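Long-range contact in purine nucleoside phosphorylase YlmD (Geobacillus stearothermophilus, PDB 6T1B), which catalyses the phosphorolysis of adenosine, inosine and S-methyl-5'-thioadenosine to the free base and a ribose 1-phosphate, and also deaminates adenosine: residues A[11-15]-A[26-30]. Numbering follows the deposited sequence.
Sequences RGWLR and AGLTT
In a beta hairpin, the register of the two strands is fixed by backbone hydrogen bonds, as residues 11-15 and 26-30 illustrate. The axes of strands 13-15 and 26-29 approach to 4.5 Å with 155° between their directions. Trp13–Thr29 and Arg15–Gly27 are non-hydrogen-bonded pairs (CA-CA 3.9 and 4.3 Å); Leu14–Leu28, between them, is the hydrogen-bonded pair (Leu14 CA to Leu28 CA 5.3 Å). Gly12, just before the strand, centres an inverse gamma turn (phi/psi -81/57°).

Three backbone hydrogen bonds cross the pair: Leu14 N to Leu28 O (2.7 Å), Leu28 N to Leu14 O (2.9 Å) and, at the open end, Thr30 N to Gly12 O (2.9 Å). CA-H...O contacts supplement them, Trp13 CA to Leu28 O and Thr29 CA to Gly12 O, both 3.4 Å.

Trp13, chi1 p and chi2 -70°, lays its indole edge along the partner strand, with CE3 4.5 Å from Gly27 CA; a CB on Gly27 would clash with this ring and with Leu14 O. Thr29 shares that face, and its OG1 is hydrogen-bonded to Leu265 N. Arg15, also on this face but exposed, forms a salt bridge through NH1 with Glu9 OE2. On the other face Leu14 (mt) puts CD2 3.9 Å from Thr30 CG2, while Leu28 (tp) touches Ala266.

Backbone hydrogen bonds thus do most of the joining, within a mixed sheet where strand 25-29 also pairs with strand 264-269, just after inosine-binding Arg263.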
loop_
_atom_site.group_PDB
_atom_site.type_symbol
_atom_site.label_atom_id
_atom_site.label_comp_id
_atom_site.label_asym_id
_atom_site.label_seq_id
_atom_site.Cartn_x
_atom_site.Cartn_y
_atom_site.Cartn_z
ATOM N N ARG A 11 6.014 -16.964 8.403
ATOM C CA ARG A 11 5.251 -16.323 9.464
ATOM C C ARG A 11 4.159 -15.463 8.839
ATOM O O ARG A 11 3.783 -15.685 7.676
ATOM C CB ARG A 11 6.184 -15.546 10.392
ATOM C CG ARG A 11 7.098 -16.465 11.257
ATOM C CD ARG A 11 6.285 -17.363 12.185
ATOM N NE ARG A 11 7.093 -18.273 13.012
ATOM C CZ ARG A 11 7.402 -19.527 12.694
ATOM N NH1 ARG A 11 6.998 -20.066 11.545
ATOM N NH2 ARG A 11 8.130 -20.253 13.533
ATOM N N GLY A 12 3.640 -14.489 9.594
ATOM C CA GLY A 12 2.458 -13.751 9.201
ATOM C C GLY A 12 2.726 -12.634 8.206
ATOM O O GLY A 12 2.388 -11.470 8.468
ATOM N N TRP A 13 3.326 -12.982 7.054
ATOM C CA TRP A 13 3.506 -12.012 5.980
ATOM C C TRP A 13 3.634 -12.685 4.622
ATOM O O TRP A 13 3.964 -13.876 4.496
ATOM C CB TRP A 13 4.680 -11.052 6.215
ATOM C CG TRP A 13 6.042 -11.644 6.250
ATOM C CD1 TRP A 13 6.567 -12.445 7.223
ATOM C CD2 TRP A 13 7.090 -11.428 5.298
ATOM N NE1 TRP A 13 7.867 -12.750 6.936
ATOM C CE2 TRP A 13 8.217 -12.145 5.755
ATOM C CE3 TRP A 13 7.181 -10.713 4.100
ATOM C CZ2 TRP A 13 9.415 -12.163 5.060
ATOM C CZ3 TRP A 13 8.381 -10.737 3.416
ATOM C CH2 TRP A 13 9.474 -11.452 3.896
ATOM N N LEU A 14 3.332 -11.880 3.604
ATOM C CA LEU A 14 3.414 -12.271 2.207
ATOM C C LEU A 14 4.513 -11.455 1.540
ATOM O O LEU A 14 4.533 -10.228 1.654
ATOM C CB LEU A 14 2.098 -11.985 1.475
ATOM C CG LEU A 14 0.800 -12.490 2.112
ATOM C CD1 LEU A 14 -0.404 -12.102 1.250
ATOM C CD2 LEU A 14 0.830 -13.969 2.364
ATOM N N ARG A 15 5.439 -12.133 0.885
ATOM C CA ARG A 15 6.529 -11.453 0.213
ATOM C C ARG A 15 6.101 -11.067 -1.194
ATOM O O ARG A 15 5.399 -11.824 -1.875
ATOM C CB ARG A 15 7.736 -12.389 0.154
ATOM C CG ARG A 15 8.970 -11.846 -0.550
ATOM C CD ARG A 15 10.102 -12.901 -0.499
ATOM N NE ARG A 15 10.974 -12.764 0.672
ATOM C CZ ARG A 15 11.591 -13.773 1.296
ATOM N NH1 ARG A 15 11.432 -15.028 0.891
ATOM N NH2 ARG A 15 12.363 -13.522 2.346
ATOM N N ALA A 26 10.179 -6.421 0.628
ATOM C CA ALA A 26 8.879 -5.894 0.222
ATOM C C ALA A 26 7.800 -6.928 0.508
ATOM O O ALA A 26 7.952 -8.097 0.147
ATOM C CB ALA A 26 8.897 -5.507 -1.261
ATOM N N GLY A 27 6.706 -6.504 1.125
ATOM C CA GLY A 27 5.659 -7.447 1.437
ATOM C C GLY A 27 4.481 -6.772 2.098
ATOM O O GLY A 27 4.398 -5.542 2.195
ATOM N N LEU A 28 3.561 -7.626 2.545
ATOM C CA LEU A 28 2.361 -7.201 3.259
ATOM C C LEU A 28 2.110 -8.238 4.351
ATOM O O LEU A 28 2.164 -9.451 4.099
ATOM C CB LEU A 28 1.152 -7.171 2.332
ATOM C CG LEU A 28 -0.184 -6.725 2.926
ATOM C CD1 LEU A 28 -0.241 -5.224 3.132
ATOM C CD2 LEU A 28 -1.351 -7.136 2.052
ATOM N N THR A 29 1.860 -7.764 5.572
ATOM C CA THR A 29 1.601 -8.714 6.657
ATOM C C THR A 29 0.211 -9.334 6.513
ATOM O O THR A 29 -0.658 -8.796 5.830
ATOM C CB THR A 29 1.716 -8.030 8.030
ATOM O OG1 THR A 29 0.806 -6.942 8.139
ATOM C CG2 THR A 29 3.117 -7.521 8.258
ATOM N N THR A 30 0.016 -10.484 7.179
ATOM C CA THR A 30 -1.306 -11.068 7.370
ATOM C C THR A 30 -1.723 -10.806 8.814
ATOM O O THR A 30 -0.981 -10.227 9.604
ATOM C CB THR A 30 -1.329 -12.572 7.106
ATOM O OG1 THR A 30 -0.667 -13.200 8.202
ATOM C CG2 THR A 30 -0.709 -12.891 5.771
#